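Long-range contact in envelope glycoprotein (Thogoto virus, PDB 5XEA), which probably attaches the virus to a host-cell receptor and then induces fusion of the viral and cellular membranes: residues R47-Y55 and E121-W129. Numbering follows the deposited sequence.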
loop_
_atom_site.group_PDB
_atom_site.type_symbol
_atom_site.label_atom_id
_atom_site.label_comp_id
_atom_site.label_asym_id
_atom_site.label_seq_id
_atom_site.Cartn_x
_atom_site.Cartn_y
_atom_site.Cartn_z
ATOM N N ARG B 47 20.760 26.670 -9.465
ATOM C CA ARG B 47 22.056 27.315 -9.640
ATOM C C ARG B 47 22.313 28.198 -8.433
ATOM O O ARG B 47 21.448 28.995 -8.050
ATOM C CB ARG B 47 22.095 28.138 -10.927
ATOM C CG ARG B 47 23.391 28.944 -11.142
ATOM C CD ARG B 47 23.378 29.499 -12.558
ATOM N NE ARG B 47 22.244 30.394 -12.744
ATOM C CZ ARG B 47 21.826 30.859 -13.915
ATOM N NH1 ARG B 47 22.454 30.523 -15.034
ATOM N NH2 ARG B 47 20.778 31.675 -13.952
ATOM N N THR B 48 23.496 28.060 -7.852
ATOM C CA THR B 48 23.886 28.840 -6.683
ATOM C C THR B 48 25.371 29.153 -6.784
ATOM O O THR B 48 26.155 28.368 -7.336
ATOM C CB THR B 48 23.546 28.056 -5.388
ATOM O OG1 THR B 48 22.122 27.991 -5.234
ATOM C CG2 THR B 48 24.146 28.681 -4.162
ATOM N N ALA B 49 25.757 30.312 -6.251
ATOM C CA ALA B 49 27.159 30.686 -6.134
ATOM C C ALA B 49 27.569 30.708 -4.664
ATOM O O ALA B 49 26.782 31.104 -3.801
ATOM C CB ALA B 49 27.417 32.060 -6.776
ATOM N N TRP B 50 28.776 30.230 -4.380
ATOM C CA TRP B 50 29.475 30.512 -3.124
ATOM C C TRP B 50 30.401 31.690 -3.372
ATOM O O TRP B 50 31.266 31.618 -4.247
ATOM C CB TRP B 50 30.289 29.313 -2.628
ATOM C CG TRP B 50 31.151 29.582 -1.415
ATOM C CD1 TRP B 50 32.514 29.716 -1.391
ATOM C CD2 TRP B 50 30.710 29.760 -0.057
ATOM N NE1 TRP B 50 32.945 29.962 -0.104
ATOM C CE2 TRP B 50 31.859 29.992 0.731
ATOM C CE3 TRP B 50 29.458 29.740 0.567
ATOM C CZ2 TRP B 50 31.796 30.197 2.118
ATOM C CZ3 TRP B 50 29.392 29.955 1.948
ATOM C CH2 TRP B 50 30.564 30.181 2.708
ATOM N N VAL B 51 30.208 32.771 -2.619
ATOM C CA VAL B 51 31.023 33.977 -2.750
ATOM C C VAL B 51 31.613 34.314 -1.382
ATOM O O VAL B 51 30.865 34.608 -0.439
ATOM C CB VAL B 51 30.211 35.164 -3.304
ATOM C CG1 VAL B 51 31.096 36.398 -3.463
ATOM C CG2 VAL B 51 29.565 34.790 -4.649
ATOM N N ALA B 52 32.940 34.259 -1.270
ATOM C CA ALA B 52 33.660 34.623 -0.046
ATOM C C ALA B 52 34.613 35.779 -0.345
ATOM O O ALA B 52 35.637 35.596 -1.015
ATOM C CB ALA B 52 34.424 33.430 0.536
ATOM N N TYR B 53 34.289 36.952 0.174
ATOM C CA TYR B 53 35.111 38.151 0.043
ATOM C C TYR B 53 35.707 38.469 1.413
ATOM O O TYR B 53 34.982 38.817 2.347
ATOM C CB TYR B 53 34.259 39.302 -0.476
ATOM C CG TYR B 53 35.004 40.600 -0.714
ATOM C CD1 TYR B 53 35.930 40.713 -1.744
ATOM C CD2 TYR B 53 34.759 41.724 0.076
ATOM C CE1 TYR B 53 36.603 41.916 -1.981
ATOM C CE2 TYR B 53 35.432 42.932 -0.154
ATOM C CZ TYR B 53 36.343 43.018 -1.188
ATOM O OH TYR B 53 37.007 44.201 -1.429
ATOM N N CYS B 54 37.016 38.353 1.540
ATOM C CA CYS B 54 37.663 38.458 2.837
ATOM C C CYS B 54 38.666 39.598 2.812
ATOM O O CYS B 54 39.116 40.012 1.745
ATOM C CB CYS B 54 38.363 37.149 3.189
ATOM S SG CYS B 54 37.240 35.719 3.143
ATOM N N TYR B 55 39.007 40.102 3.996
ATOM C CA TYR B 55 40.137 41.013 4.153
ATOM C C TYR B 55 40.976 40.555 5.336
ATOM O O TYR B 55 40.442 40.229 6.399
ATOM C CB TYR B 55 39.701 42.477 4.359
ATOM C CG TYR B 55 40.877 43.417 4.603
ATOM C CD1 TYR B 55 41.752 43.742 3.572
ATOM C CD2 TYR B 55 41.128 43.954 5.868
ATOM C CE1 TYR B 55 42.833 44.598 3.785
ATOM C CE2 TYR B 55 42.218 44.820 6.087
ATOM C CZ TYR B 55 43.060 45.128 5.033
ATOM O OH TYR B 55 44.142 45.957 5.210
ATOM N N GLU B 121 29.277 21.038 -9.331
ATOM C CA GLU B 121 29.236 21.189 -7.881
ATOM C C GLU B 121 30.293 22.202 -7.445
ATOM O O GLU B 121 31.368 22.300 -8.046
ATOM C CB GLU B 121 29.462 19.854 -7.172
ATOM C CG GLU B 121 29.207 19.916 -5.661
ATOM C CD GLU B 121 27.793 20.418 -5.314
ATOM O OE1 GLU B 121 27.653 21.607 -4.963
ATOM O OE2 GLU B 121 26.817 19.630 -5.391
ATOM N N LEU B 122 29.975 22.966 -6.410
ATOM C CA LEU B 122 30.865 24.019 -5.947
ATOM C C LEU B 122 31.803 23.467 -4.882
ATOM O O LEU B 122 31.559 22.415 -4.307
ATOM C CB LEU B 122 30.071 25.212 -5.400
ATOM C CG LEU B 122 29.122 25.086 -4.203
ATOM C CD1 LEU B 122 29.818 25.052 -2.848
ATOM C CD2 LEU B 122 28.131 26.257 -4.258
ATOM N N VAL B 123 32.900 24.181 -4.658
ATOM C CA VAL B 123 33.831 23.935 -3.565
ATOM C C VAL B 123 33.665 25.089 -2.593
ATOM O O VAL B 123 33.598 26.246 -3.015
ATOM C CB VAL B 123 35.289 23.854 -4.058
ATOM C CG1 VAL B 123 36.235 23.543 -2.897
ATOM C CG2 VAL B 123 35.439 22.799 -5.140
ATOM N N ARG B 124 33.560 24.789 -1.306
ATOM C CA ARG B 124 33.401 25.837 -0.305
ATOM C C ARG B 124 34.782 26.261 0.179
ATOM O O ARG B 124 35.474 25.480 0.827
ATOM C CB ARG B 124 32.551 25.369 0.866
ATOM C CG ARG B 124 32.574 26.396 2.004
ATOM C CD ARG B 124 31.813 25.883 3.194
ATOM N NE ARG B 124 31.841 26.837 4.284
ATOM C CZ ARG B 124 31.237 26.640 5.447
ATOM N NH1 ARG B 124 30.547 25.524 5.654
ATOM N NH2 ARG B 124 31.319 27.555 6.399
ATOM N N ARG B 125 35.184 27.489 -0.135
ATOM C CA ARG B 125 36.509 27.980 0.251
ATOM C C ARG B 125 36.396 29.434 0.694
ATOM O O ARG B 125 35.713 30.231 0.039
ATOM C CB ARG B 125 37.499 27.849 -0.920
ATOM C CG ARG B 125 38.946 28.196 -0.584
ATOM C CD ARG B 125 39.898 27.739 -1.698
ATOM N NE ARG B 125 41.276 28.160 -1.441
ATOM C CZ ARG B 125 42.185 27.417 -0.818
ATOM N NH1 ARG B 125 41.868 26.201 -0.385
ATOM N NH2 ARG B 125 43.415 27.881 -0.630
ATOM N N ASP B 126 37.041 29.782 1.808
ATOM C CA ASP B 126 37.073 31.181 2.252
ATOM C C ASP B 126 38.468 31.575 2.745
ATOM O O ASP B 126 38.637 32.202 3.794
ATOM C CB ASP B 126 36.010 31.459 3.315
ATOM C CG ASP B 126 36.146 30.581 4.546
ATOM O OD1 ASP B 126 37.174 29.878 4.696
ATOM O OD2 ASP B 126 35.208 30.614 5.376
ATOM N N ALA B 127 39.481 31.239 1.955
ATOM C CA ALA B 127 40.857 31.571 2.307
ATOM C C ALA B 127 41.056 33.084 2.401
ATOM O O ALA B 127 40.380 33.871 1.724
ATOM C CB ALA B 127 41.818 30.973 1.284
ATOM N N ASN B 128 42.006 33.488 3.256
ATOM C CA ASN B 128 42.285 34.884 3.585
ATOM C C ASN B 128 43.748 34.997 4.000
ATOM O O ASN B 128 44.039 35.547 5.059
ATOM C CB ASN B 128 41.366 35.341 4.730
ATOM C CG ASN B 128 41.316 36.861 4.915
ATOM O OD1 ASN B 128 41.648 37.636 4.014
ATOM N ND2 ASN B 128 40.846 37.287 6.089
ATOM N N TRP B 129 44.670 34.430 3.215
ATOM C CA TRP B 129 46.031 34.244 3.694
ATOM C C TRP B 129 46.980 35.362 3.265
ATOM O O TRP B 129 48.164 35.306 3.613
ATOM C CB TRP B 129 46.596 32.887 3.248
ATOM C CG TRP B 129 46.344 32.538 1.816
ATOM C CD1 TRP B 129 45.388 31.678 1.341
ATOM C CD2 TRP B 129 47.076 32.997 0.672
ATOM N NE1 TRP B 129 45.472 31.591 -0.029
ATOM C CE2 TRP B 129 46.499 32.389 -0.464
ATOM C CE3 TRP B 129 48.153 33.880 0.497
ATOM C CZ2 TRP B 129 46.956 32.633 -1.755
ATOM C CZ3 TRP B 129 48.611 34.116 -0.789
ATOM C CH2 TRP B 129 48.011 33.493 -1.897
HETATM O O HOH W 1 38.200 34.072 0.227
#
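Trp50 NE1 donates to Arg125 O at 2.8 Å, and that oxygen lies in the indole plane although the donor stands above the carbonyl plane. The bond fixes the ring's edge; one face is taken by Arg124, whose CG sits 4.1 Å from the centroid of the six-membered ring in a CH-pi contact offset toward the rim. With its chain extended, Arg124 runs on past Trp50 CH2 to reach Met437 O with NH1, its guanidinium turned 56° from the indole. Leu122 CD2 packs 4.1 Å from Trp50 CB. In this class III fusogen of the baculovirus gp64 family, the irregular segment 121-129 runs alongside strand 40-56 of the antiparallel sheet in nearly the same direction without joining it, held by side-chain contacts; a water lies within hydrogen-bonding distance of Ala52 O and Ala127 O. Tyr439 of the second subunit meets the Trp50 ring edge-to-face, placing this packing at the trimer interface. Farther along, Ala52 CB rests 3.8 Å from Asp126 CB, and Cys54 is disulfide-bonded to Cys66. Asn128, with CG anti to N (chi1 -165°), crosses to the strand, where ND2 donates almost straight to Tyr55 O at 3.0 Å while OD1 lies 3.4 Å from Cys54 CB.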